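Local coordinates for protein N-acetylmuramoyl-L-alanine amidase (Peptoclostridium difficile, PDB 4RN7) that is the zinc-binding amidase domain of a longer, probably membrane-attached protein and probably cleaves the bond between N-acetylmuramic acid and L-alanine in peptidoglycan, at residues 41-46 / 176-181. Numbering follows the deposited sequence. Where two conformers were deposited one is given.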
loop_
_atom_site.group_PDB
_atom_site.type_symbol
_atom_site.label_atom_id
_atom_site.label_comp_id
_atom_site.label_asym_id
_atom_site.label_seq_id
_atom_site.Cartn_x
_atom_site.Cartn_y
_atom_site.Cartn_z
ATOM N N ASN A 41 6.310 8.913 -6.678
ATOM C CA ASN A 41 7.405 9.791 -7.065
ATOM C C ASN A 41 8.757 9.096 -6.978
ATOM O O ASN A 41 9.603 9.265 -7.854
ATOM C CB ASN A 41 7.411 11.070 -6.226
ATOM C CG ASN A 41 8.479 12.054 -6.675
ATOM O OD1 ASN A 41 9.343 12.452 -5.894
ATOM N ND2 ASN A 41 8.434 12.434 -7.942
ATOM N N LYS A 42 8.954 8.304 -5.925
ATOM C CA LYS A 42 10.216 7.588 -5.752
ATOM C C LYS A 42 10.409 6.495 -6.801
ATOM O O LYS A 42 11.499 6.349 -7.352
ATOM C CB LYS A 42 10.330 6.995 -4.343
ATOM C CG LYS A 42 10.523 8.022 -3.238
ATOM C CD LYS A 42 10.790 7.319 -1.902
ATOM C CE LYS A 42 10.706 8.292 -0.727
ATOM N NZ LYS A 42 11.559 9.501 -0.895
ATOM N N LEU A 43 9.356 5.728 -7.079
ATOM C CA LEU A 43 9.445 4.670 -8.082
ATOM C C LEU A 43 9.717 5.226 -9.473
ATOM O O LEU A 43 10.491 4.650 -10.240
ATOM C CB LEU A 43 8.166 3.833 -8.095
ATOM C CG LEU A 43 8.014 2.866 -6.928
ATOM C CD1 LEU A 43 6.592 2.331 -6.869
ATOM C CD2 LEU A 43 9.011 1.716 -7.060
ATOM N N SER A 44 9.094 6.358 -9.788
ATOM C CA SER A 44 9.222 6.931 -11.122
ATOM C C SER A 44 10.652 7.377 -11.425
ATOM O O SER A 44 11.015 7.538 -12.590
ATOM C CB SER A 44 8.250 8.095 -11.309
ATOM O OG SER A 44 8.749 9.264 -10.692
ATOM N N LYS A 45 11.465 7.547 -10.385
ATOM C CA LYS A 45 12.861 7.962 -10.555
ATOM C C LYS A 45 13.766 6.789 -10.922
ATOM O O LYS A 45 14.879 6.983 -11.424
ATOM C CB LYS A 45 13.387 8.646 -9.286
ATOM C CG LYS A 45 12.669 9.946 -8.925
ATOM C CD LYS A 45 13.353 10.662 -7.764
ATOM N N GLN A 46 13.289 5.575 -10.663
ATOM C CA GLN A 46 14.037 4.371 -11.003
ATOM C C GLN A 46 14.024 4.154 -12.512
ATOM O O GLN A 46 13.037 4.461 -13.182
ATOM C CB GLN A 46 13.460 3.159 -10.274
ATOM C CG GLN A 46 13.223 3.396 -8.790
ATOM C CD GLN A 46 14.470 3.886 -8.073
ATOM O OE1 GLN A 46 15.584 3.457 -8.379
ATOM N NE2 GLN A 46 14.286 4.796 -7.116
ATOM N N GLN A 176 12.178 0.045 -1.863
ATOM C CA GLN A 176 13.266 -0.920 -1.842
ATOM C C GLN A 176 12.754 -2.354 -1.829
ATOM O O GLN A 176 13.373 -3.233 -2.427
ATOM C CB GLN A 176 14.211 -0.656 -0.668
ATOM C CG GLN A 176 15.002 0.643 -0.819
ATOM C CD GLN A 176 15.764 0.717 -2.136
ATOM O OE1 GLN A 176 16.197 -0.302 -2.680
ATOM N NE2 GLN A 176 15.922 1.929 -2.658
ATOM N N GLY A 177 11.617 -2.585 -1.175
ATOM C CA GLY A 177 11.018 -3.910 -1.162
ATOM C C GLY A 177 10.525 -4.317 -2.540
ATOM O O GLY A 177 10.751 -5.440 -3.000
ATOM N N VAL A 178 9.839 -3.394 -3.201
ATOM C CA VAL A 178 9.374 -3.632 -4.562
ATOM C C VAL A 178 10.537 -3.892 -5.518
ATOM O O VAL A 178 10.495 -4.839 -6.305
ATOM C CB VAL A 178 8.550 -2.449 -5.066
ATOM C CG1 VAL A 178 8.202 -2.619 -6.550
ATOM C CG2 VAL A 178 7.294 -2.316 -4.239
ATOM N N LEU A 179 11.572 -3.058 -5.446
ATOM C CA LEU A 179 12.714 -3.185 -6.352
ATOM C C LEU A 179 13.443 -4.502 -6.118
ATOM O O LEU A 179 13.915 -5.142 -7.064
ATOM C CB LEU A 179 13.685 -2.013 -6.175
ATOM C CG LEU A 179 13.226 -0.624 -6.610
ATOM C CD1 LEU A 179 14.275 0.414 -6.298
ATOM C CD2 LEU A 179 12.924 -0.634 -8.094
ATOM N N SER A 180 13.534 -4.891 -4.851
ATOM C CA SER A 180 14.162 -6.147 -4.470
ATOM C C SER A 180 13.363 -7.341 -4.990
ATOM O O SER A 180 13.937 -8.362 -5.373
ATOM C CB SER A 180 14.309 -6.221 -2.953
ATOM O OG SER A 180 14.832 -7.469 -2.558
ATOM N N TYR A 181 12.039 -7.212 -5.009
ATOM C CA TYR A 181 11.200 -8.251 -5.590
ATOM C C TYR A 181 11.409 -8.319 -7.103
ATOM O O TYR A 181 11.685 -9.390 -7.648
ATOM C CB TYR A 181 9.717 -8.009 -5.284
ATOM C CG TYR A 181 8.816 -9.019 -5.967
ATOM C CD1 TYR A 181 8.668 -10.303 -5.454
ATOM C CD2 TYR A 181 8.132 -8.700 -7.136
ATOM C CE1 TYR A 181 7.858 -11.237 -6.079
ATOM C CE2 TYR A 181 7.314 -9.629 -7.765
ATOM C CZ TYR A 181 7.185 -10.895 -7.233
ATOM O OH TYR A 181 6.380 -11.821 -7.854
#
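The side chain of Q46 lies across the end of L179 at about a right angle, its CD and OE1 set against one leucine methyl and its CG against both. CD1 of L179 meets Q46 CD at 3.9 Å, and CD2 of L179 reaches Q46 CG at 4.1 Å, so the leucine fork touches both the methylene and the amide carbon. The bend at chi2 (-54°) folds the glutamine back toward its own helix, where NE2 donates to K42 O over 3.2 Å, from above the carbonyl plane and with an N-H...O angle of 152°. That carbonyl also takes the K45 backbone N-H, from the opposite face of its plane; the amide thus gives it a second donor while the glutamine carbon atoms pack on L179. Glutamine suits this partly exposed border because it can serve both needs.

Deeper in, L43 CD2 approaches V178 CG1 at 4.4 Å, a loose apolar contact. L43 continues onto V6 and I8 of strand 4-10 and I49 and V51 of strand 49-53, and L179 also rests on I49, so the two helices pack together over one face of the central sheet. Branched aliphatic side chains suit this place, since they meet other apolar groups and bring no polar atom that would need a partner. K42 NZ forms a salt bridge with D168, nearer the N-terminal end of helix 164-185.

No hydrogen bond joins 41-46 to 176-181 directly; far from the zinc site, they meet through modest van der Waals contact, largely apolar, the K42-D168 salt bridge adds a polar link between the same helices, and one N-H of the glutamine amide is used within its own segment.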